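Local coordinates for DUF2018 family protein (Campylobacter jejuni subsp. jejuni, PDB 4NPX), which is of unknown function, an all-helical protein of the DUF2018 family whose crystal assembly contains two copies of the chain, at residues E46-G51 with A108-H113; E57-E62 with I104-K109. All coordinates share one frame; numbering follows the deposited sequence.

Contact 1 (E46-G51 with A108-H113)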
ATOM      1  N   GLU A  46     -14.520  -4.647  -1.020  1.00 40.47           N
ATOM      2  CA  GLU A  46     -15.292  -5.570  -1.832  1.00 42.17           C
ATOM      3  C   GLU A  46     -14.553  -5.928  -3.132  1.00 39.05           C
ATOM      4  O   GLU A  46     -14.526  -7.071  -3.571  1.00 38.92           O
ATOM      5  CB  GLU A  46     -16.640  -4.971  -2.130  1.00 48.15           C
ATOM      6  CG  GLU A  46     -17.533  -5.026  -0.934  1.00 56.59           C
ATOM      7  CD  GLU A  46     -18.966  -4.893  -1.353  1.00 67.97           C
ATOM      8  OE1 GLU A  46     -19.178  -4.365  -2.469  1.00 64.56           O
ATOM      9  OE2 GLU A  46     -19.856  -5.344  -0.585  1.00 82.86           O
ATOM     10  N   ILE A  47     -13.923  -4.945  -3.744  1.00 37.16           N
ATOM     11  CA  ILE A  47     -13.118  -5.128  -4.948  1.00 36.66           C
ATOM     12  C   ILE A  47     -11.932  -6.054  -4.727  1.00 37.91           C
ATOM     13  O   ILE A  47     -11.724  -6.936  -5.529  1.00 37.44           O
ATOM     14  CB  ILE A  47     -12.689  -3.771  -5.552  1.00 37.63           C
ATOM     15  CG1 ILE A  47     -13.938  -3.135  -6.229  1.00 38.77           C
ATOM     16  CG2 ILE A  47     -11.664  -4.031  -6.627  1.00 37.00           C
ATOM     17  CD1 ILE A  47     -13.777  -1.655  -6.551  1.00 40.77           C
ATOM     18  N   ILE A  48     -11.187  -5.846  -3.607  1.00 36.81           N
ATOM     19  CA  ILE A  48     -10.078  -6.712  -3.178  1.00 42.02           C
ATOM     20  C   ILE A  48     -10.561  -8.129  -2.929  1.00 40.37           C
ATOM     21  O   ILE A  48     -10.028  -9.116  -3.512  1.00 42.25           O
ATOM     22  CB  ILE A  48      -9.478  -6.112  -1.843  1.00 43.04           C
ATOM     23  CG1 ILE A  48      -8.263  -5.325  -2.154  1.00 44.08           C
ATOM     24  CG2 ILE A  48      -9.090  -7.165  -0.879  1.00 53.53           C
ATOM     25  CD1 ILE A  48      -8.425  -4.422  -3.273  1.00 44.22           C
ATOM     26  N   GLN A  49     -11.603  -8.243  -2.120  1.00 41.85           N
ATOM     27  CA  GLN A  49     -12.123  -9.544  -1.827  1.00 44.50           C
ATOM     28  C   GLN A  49     -12.514 -10.346  -3.084  1.00 45.64           C
ATOM     29  O   GLN A  49     -12.482 -11.576  -3.049  1.00 43.22           O
ATOM     30  CB  GLN A  49     -13.342  -9.475  -0.854  1.00 47.94           C
ATOM     31  CG  GLN A  49     -13.040  -9.058   0.609  1.00 47.78           C
ATOM     32  CD  GLN A  49     -14.309  -8.657   1.391  1.00 53.56           C
ATOM     33  OE1 GLN A  49     -15.316  -8.111   0.816  1.00 49.85           O
ATOM     34  NE2 GLN A  49     -14.283  -8.897   2.704  1.00 52.92           N
ATOM     35  N   ASN A  50     -12.978  -9.670  -4.143  1.00 43.65           N
ATOM     36  CA  ASN A  50     -13.460 -10.336  -5.346  1.00 44.38           C
ATOM     37  C   ASN A  50     -12.548 -10.295  -6.536  1.00 46.63           C
ATOM     38  O   ASN A  50     -12.896 -10.737  -7.653  1.00 44.17           O
ATOM     39  CB  ASN A  50     -14.855  -9.789  -5.675  1.00 46.34           C
ATOM     40  CG  ASN A  50     -15.856 -10.204  -4.613  1.00 48.03           C
ATOM     41  OD1 ASN A  50     -16.291 -11.388  -4.589  1.00 53.53           O
ATOM     42  ND2 ASN A  50     -16.186  -9.275  -3.681  1.00 46.31           N
ATOM     43  N   GLY A  51     -11.344  -9.862  -6.287  1.00 43.25           N
ATOM     44  CA  GLY A  51     -10.408  -9.730  -7.366  1.00 45.55           C
ATOM     45  C   GLY A  51      -9.782 -11.032  -7.696  1.00 47.36           C
ATOM     46  O   GLY A  51      -9.647 -11.903  -6.824  1.00 47.39           O
ATOM     47  N   ALA A 108     -10.371   1.082  -9.174  1.00 40.45           N
ATOM     48  CA  ALA A 108     -10.519   1.292 -10.628  1.00 43.63           C
ATOM     49  C   ALA A 108      -9.430   0.542 -11.362  1.00 43.76           C
ATOM     50  O   ALA A 108      -9.682  -0.122 -12.347  1.00 46.87           O
ATOM     51  CB  ALA A 108     -10.484   2.756 -10.969  1.00 46.69           C
ATOM     52  N   LYS A 109      -8.223   0.528 -10.832  1.00 40.98           N
ATOM     53  CA  LYS A 109      -7.148  -0.255 -11.449  1.00 41.42           C
ATOM     54  C   LYS A 109      -7.408  -1.752 -11.398  1.00 42.49           C
ATOM     55  O   LYS A 109      -7.120  -2.473 -12.337  1.00 43.83           O
ATOM     56  CB  LYS A 109      -5.814   0.024 -10.755  1.00 40.16           C
ATOM     57  CG  LYS A 109      -5.113   1.199 -11.360  1.00 42.71           C
ATOM     58  CD  LYS A 109      -4.015   1.703 -10.484  1.00 41.26           C
ATOM     59  CE  LYS A 109      -3.244   2.712 -11.287  1.00 48.28           C
ATOM     60  NZ  LYS A 109      -2.302   3.420 -10.384  1.00 47.72           N
ATOM     61  N   ILE A 110      -7.949  -2.215 -10.282  1.00 40.41           N
ATOM     62  CA  ILE A 110      -8.204  -3.637 -10.102  1.00 41.95           C
ATOM     63  C   ILE A 110      -9.388  -4.048 -10.993  1.00 43.28           C
ATOM     64  O   ILE A 110      -9.295  -4.995 -11.784  1.00 47.23           O
ATOM     65  CB  ILE A 110      -8.438  -3.966  -8.599  1.00 40.03           C
ATOM     66  CG1 ILE A 110      -7.128  -3.792  -7.765  1.00 40.41           C
ATOM     67  CG2 ILE A 110      -8.974  -5.396  -8.364  1.00 42.95           C
ATOM     68  CD1 ILE A 110      -7.459  -3.884  -6.258  1.00 41.26           C
ATOM     69  N   LEU A 111     -10.505  -3.387 -10.835  1.00 43.60           N
ATOM     70  CA  LEU A 111     -11.659  -3.719 -11.705  1.00 48.48           C
ATOM     71  C   LEU A 111     -11.358  -3.623 -13.213  1.00 53.64           C
ATOM     72  O   LEU A 111     -11.993  -4.309 -13.999  1.00 53.14           O
ATOM     73  CB  LEU A 111     -12.818  -2.818 -11.372  1.00 49.73           C
ATOM     74  CG  LEU A 111     -13.554  -3.103 -10.102  1.00 48.65           C
ATOM     75  CD1 LEU A 111     -14.609  -2.016  -9.910  1.00 52.39           C
ATOM     76  CD2 LEU A 111     -14.207  -4.467 -10.147  1.00 50.88           C
ATOM     77  N   GLY A 112     -10.400  -2.769 -13.611  1.00 57.85           N
ATOM     78  CA  GLY A 112     -10.000  -2.628 -15.023  1.00 63.47           C
ATOM     79  C   GLY A 112      -8.832  -3.526 -15.438  1.00 70.53           C
ATOM     80  O   GLY A 112      -8.453  -3.538 -16.613  1.00 69.34           O
ATOM     81  N   HIS A 113      -8.299  -4.289 -14.478  1.00 69.36           N
ATOM     82  CA  HIS A 113      -7.138  -5.199 -14.623  1.00 84.49           C
ATOM     83  C   HIS A 113      -5.756  -4.513 -14.843  1.00103.39           C
ATOM     84  O   HIS A 113      -4.731  -5.197 -15.037  1.00 95.52           O
ATOM     85  CB  HIS A 113      -7.457  -6.251 -15.668  1.00 88.22           C
ATOM     86  CG  HIS A 113      -8.627  -7.086 -15.288  1.00 84.12           C
ATOM     87  ND1 HIS A 113      -8.503  -8.395 -14.888  1.00 80.33           N
ATOM     88  CD2 HIS A 113      -9.933  -6.764 -15.135  1.00 91.17           C
ATOM     89  CE1 HIS A 113      -9.694  -8.867 -14.565  1.00 95.24           C
ATOM     90  NE2 HIS A 113     -10.582  -7.897 -14.712  1.00 99.88           N
TER
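I47 does most of the work here, spreading its branches over I110 and L111 at the end of helix 92-111. With CG1 beside the backbone N (chi1 -74°), CG2 stands anti to that nitrogen and meets the CG2 methyl of I110 at 3.5 Å, a tight fit; it also lies 3.8 Å from I110 CB. The other branch takes the L111 side: I47 CD1 reaches L111 CD1 at 3.5 Å, the two side chains meeting at about a right angle, with I47 CG1 lying 3.9 Å from L111 CG. I48 points its CB away, yet its end swings back to I110 CD1; that approach is modelled too close to be trusted in detail. I110 also packs on L56 of helix 53-76, and I48 meets I48 of the second subunit.

Just past I47 and I48, N50 turns its side chain back on its own helix. N50 ND2 donates to E46 O at 2.8 Å, while N50 N binds the same oxygen from the opposite face of the carbonyl plane, so two donors of N50 grip one carbonyl oxygen in the last turn of helix 40-49.

Chemically, then, two helix ends are joined by aliphatic contact alone; burial of I110 beneath I47, with L111 at the more open side, probably supplies the cohesion.

Contact 2 (E57-E62 with I104-K109)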
ATOM      1  N   GLU A  57      -2.297  -9.113  -8.005  1.00 39.34           N
ATOM      2  CA  GLU A  57      -0.880  -9.128  -7.913  1.00 41.18           C
ATOM      3  C   GLU A  57      -0.290  -7.961  -8.661  1.00 40.92           C
ATOM      4  O   GLU A  57       0.598  -7.374  -8.183  1.00 40.71           O
ATOM      5  CB  GLU A  57      -0.299 -10.413  -8.463  1.00 44.98           C
ATOM      6  CG  GLU A  57      -0.507 -11.629  -7.569  1.00 46.58           C
ATOM      7  CD  GLU A  57       0.032 -12.945  -8.185  1.00 54.21           C
ATOM      8  OE1 GLU A  57       0.325 -13.071  -9.443  1.00 56.62           O
ATOM      9  OE2 GLU A  57       0.135 -13.909  -7.391  1.00 57.48           O
ATOM     10  N   LYS A  58      -0.795  -7.605  -9.816  1.00 42.25           N
ATOM     11  CA  LYS A  58      -0.185  -6.539 -10.596  1.00 45.15           C
ATOM     12  C   LYS A  58      -0.307  -5.216  -9.833  1.00 42.09           C
ATOM     13  O   LYS A  58       0.666  -4.467  -9.708  1.00 41.12           O
ATOM     14  CB  LYS A  58      -0.899  -6.395 -11.947  1.00 47.58           C
ATOM     15  CG  LYS A  58      -0.220  -5.459 -12.930  1.00 53.35           C
ATOM     16  N   VAL A  59      -1.498  -4.951  -9.315  1.00 38.09           N
ATOM     17  CA  VAL A  59      -1.753  -3.700  -8.611  1.00 38.05           C
ATOM     18  C   VAL A  59      -0.973  -3.599  -7.303  1.00 38.29           C
ATOM     19  O   VAL A  59      -0.346  -2.546  -7.051  1.00 36.66           O
ATOM     20  CB  VAL A  59      -3.277  -3.482  -8.428  1.00 40.93           C
ATOM     21  CG1 VAL A  59      -3.558  -2.266  -7.629  1.00 39.43           C
ATOM     22  CG2 VAL A  59      -3.964  -3.437  -9.804  1.00 47.18           C
ATOM     23  N   PHE A  60      -0.961  -4.664  -6.477  1.00 35.85           N
ATOM     24  CA  PHE A  60      -0.195  -4.655  -5.270  1.00 36.38           C
ATOM     25  C   PHE A  60       1.319  -4.611  -5.444  1.00 38.33           C
ATOM     26  O   PHE A  60       2.007  -3.903  -4.702  1.00 35.80           O
ATOM     27  CB  PHE A  60      -0.690  -5.704  -4.232  1.00 37.86           C
ATOM     28  CG  PHE A  60      -2.012  -5.269  -3.606  1.00 37.73           C
ATOM     29  CD1 PHE A  60      -2.052  -4.160  -2.764  1.00 43.95           C
ATOM     30  CD2 PHE A  60      -3.170  -5.888  -3.891  1.00 42.53           C
ATOM     31  CE1 PHE A  60      -3.240  -3.703  -2.245  1.00 43.26           C
ATOM     32  CE2 PHE A  60      -4.373  -5.488  -3.295  1.00 42.76           C
ATOM     33  CZ  PHE A  60      -4.416  -4.375  -2.516  1.00 44.20           C
ATOM     34  N   GLU A  61       1.847  -5.320  -6.416  1.00 37.62           N
ATOM     35  CA  GLU A  61       3.253  -5.235  -6.710  1.00 38.10           C
ATOM     36  C   GLU A  61       3.689  -3.815  -6.949  1.00 36.00           C
ATOM     37  O   GLU A  61       4.693  -3.424  -6.452  1.00 35.99           O
ATOM     38  CB  GLU A  61       3.624  -6.066  -7.932  1.00 44.80           C
ATOM     39  CG  GLU A  61       3.518  -7.554  -7.752  1.00 50.49           C
ATOM     40  CD  GLU A  61       3.510  -8.301  -9.072  1.00 51.59           C
ATOM     41  OE1 GLU A  61       3.648  -7.683 -10.106  1.00 55.27           O
ATOM     42  OE2 GLU A  61       3.367  -9.503  -9.077  1.00 54.54           O
ATOM     43  N   GLU A  62       2.950  -3.056  -7.731  1.00 38.01           N
ATOM     44  CA  GLU A  62       3.389  -1.719  -8.080  1.00 39.34           C
ATOM     45  C   GLU A  62       3.201  -0.758  -6.933  1.00 38.77           C
ATOM     46  O   GLU A  62       4.007   0.106  -6.713  1.00 36.79           O
ATOM     47  CB  GLU A  62       2.801  -1.223  -9.397  1.00 47.88           C
ATOM     48  CG  GLU A  62       3.751  -0.351 -10.247  1.00 62.89           C
ATOM     49  CD  GLU A  62       5.079  -1.016 -10.713  1.00 78.57           C
ATOM     50  OE1 GLU A  62       5.115  -2.227 -11.012  1.00 93.45           O
ATOM     51  OE2 GLU A  62       6.116  -0.331 -10.790  1.00 79.87           O
ATOM     52  N   ILE A 104     -10.492   4.812  -4.304  1.00 39.91           N
ATOM     53  CA  ILE A 104     -10.998   4.949  -5.652  1.00 41.09           C
ATOM     54  C   ILE A 104     -10.038   4.498  -6.759  1.00 40.24           C
ATOM     55  O   ILE A 104     -10.395   3.652  -7.555  1.00 38.86           O
ATOM     56  CB  ILE A 104     -11.492   6.395  -5.880  1.00 41.96           C
ATOM     57  CG1 ILE A 104     -12.642   6.645  -4.916  1.00 42.70           C
ATOM     58  CG2 ILE A 104     -11.948   6.546  -7.300  1.00 46.17           C
ATOM     59  CD1 ILE A 104     -13.096   8.084  -4.805  1.00 47.73           C
ATOM     60  N   GLU A 105      -8.825   5.017  -6.723  1.00 40.21           N
ATOM     61  CA  GLU A 105      -7.732   4.827  -7.701  1.00 45.74           C
ATOM     62  C   GLU A 105      -7.363   3.354  -7.782  1.00 39.88           C
ATOM     63  O   GLU A 105      -7.321   2.749  -8.830  1.00 40.72           O
ATOM     64  CB  GLU A 105      -6.416   5.570  -7.225  1.00 48.69           C
ATOM     65  CG  GLU A 105      -5.159   4.975  -7.946  1.00 61.39           C
ATOM     66  CD  GLU A 105      -3.869   4.787  -7.140  1.00 61.00           C
ATOM     67  OE1 GLU A 105      -3.792   5.092  -5.920  1.00 61.06           O
ATOM     68  OE2 GLU A 105      -2.886   4.281  -7.764  1.00 78.55           O
ATOM     69  N   LEU A 106      -7.076   2.767  -6.650  1.00 37.29           N
ATOM     70  CA  LEU A 106      -6.657   1.348  -6.680  1.00 36.60           C
ATOM     71  C   LEU A 106      -7.824   0.404  -7.077  1.00 37.49           C
ATOM     72  O   LEU A 106      -7.628  -0.608  -7.746  1.00 39.13           O
ATOM     73  CB  LEU A 106      -6.008   0.923  -5.365  1.00 37.87           C
ATOM     74  CG  LEU A 106      -4.643   1.463  -4.979  1.00 38.66           C
ATOM     75  CD1 LEU A 106      -4.202   0.849  -3.629  1.00 37.46           C
ATOM     76  CD2 LEU A 106      -3.651   1.156  -6.101  1.00 43.00           C
ATOM     77  N   GLY A 107      -9.037   0.718  -6.652  1.00 37.73           N
ATOM     78  CA  GLY A 107     -10.202  -0.115  -7.035  1.00 39.50           C
ATOM     79  C   GLY A 107     -10.416  -0.123  -8.554  1.00 41.29           C
ATOM     80  O   GLY A 107     -10.703  -1.205  -9.104  1.00 40.74           O
ATOM     81  N   ALA A 108     -10.371   1.082  -9.174  1.00 40.45           N
ATOM     82  CA  ALA A 108     -10.519   1.292 -10.628  1.00 43.63           C
ATOM     83  C   ALA A 108      -9.430   0.542 -11.362  1.00 43.76           C
ATOM     84  O   ALA A 108      -9.682  -0.122 -12.347  1.00 46.87           O
ATOM     85  CB  ALA A 108     -10.484   2.756 -10.969  1.00 46.69           C
ATOM     86  N   LYS A 109      -8.223   0.528 -10.832  1.00 40.98           N
ATOM     87  CA  LYS A 109      -7.148  -0.255 -11.449  1.00 41.42           C
ATOM     88  C   LYS A 109      -7.408  -1.752 -11.398  1.00 42.49           C
ATOM     89  O   LYS A 109      -7.120  -2.473 -12.337  1.00 43.83           O
ATOM     90  CB  LYS A 109      -5.814   0.024 -10.755  1.00 40.16           C
ATOM     91  CG  LYS A 109      -5.113   1.199 -11.360  1.00 42.71           C
ATOM     92  CD  LYS A 109      -4.015   1.703 -10.484  1.00 41.26           C
ATOM     93  CE  LYS A 109      -3.244   2.712 -11.287  1.00 48.28           C
ATOM     94  NZ  LYS A 109      -2.302   3.420 -10.384  1.00 47.72           N
TER
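V59 and K109 bring the two helices closest together, with their CA atoms 7.0 Å apart, and the short helix segments 57-62 and 104-109 run in opposing senses but strongly inclined to each other. V59 is the side chain that enters the gap, and its two methyls divide the work. CG1 stands anti to the backbone N (chi1 176°), which sends it to L106, where it meets CD2 at 3.7 Å. CG2, on the branch beside the backbone N, turns to the root of K109 and lies 4.0 Å from K109 CB, with K109 C a little farther at 4.2 Å. L106 points its CB toward helix 53-76 and presents one methyl of its fork. V59 thus faces helix 92-111 with both methyls, one on a leucine methyl and the other on the aliphatic start of a lysine, about one turn apart on the same helix face.

Beyond CB the lysine leaves the contact. Its chain is extended from CG onward and carries NZ back along its own helix to E105, one turn earlier, where NZ and OE2 form a salt bridge at 2.8 Å. NZ takes the anti lone pair of OE2, the one away from the other carboxylate oxygen. The ammonium thus has a partner on its own helix, which probably steadies the direction of the lysine chain.

Helix 40-49 adjoins the contact: F44 touches L106 and I48 touches F60. The second subunit closes in too, its F64 packing on L106 and its F60 ring meeting F60 with the planes at about 30°, while K41 of that subunit makes a salt bridge with E61. V59 and L106 are thus buried where helices 53-76 and 92-111 meet, beside helix 40-49 and the subunit interface.

How the contacts relate
From the N terminus the chain runs through helix 40-49, passes a short turn into helix 53-76, continues through helix 81-90 and returns along helix 92-111. Both contacts close on that last helix. Contact 2 closes a span of 41 residues that nests inside the 56 spanned by contact 1, and the two share A108 and K109. Together they bring the first two helices onto the C-terminal part of the fourth. Their centres lie 8 Å apart, and they join directly: I110 CG1 sits 3.8 Å from V59 CG2, and I47 CG2 lies 3.9 Å from G107 O. Both also touch the second subunit.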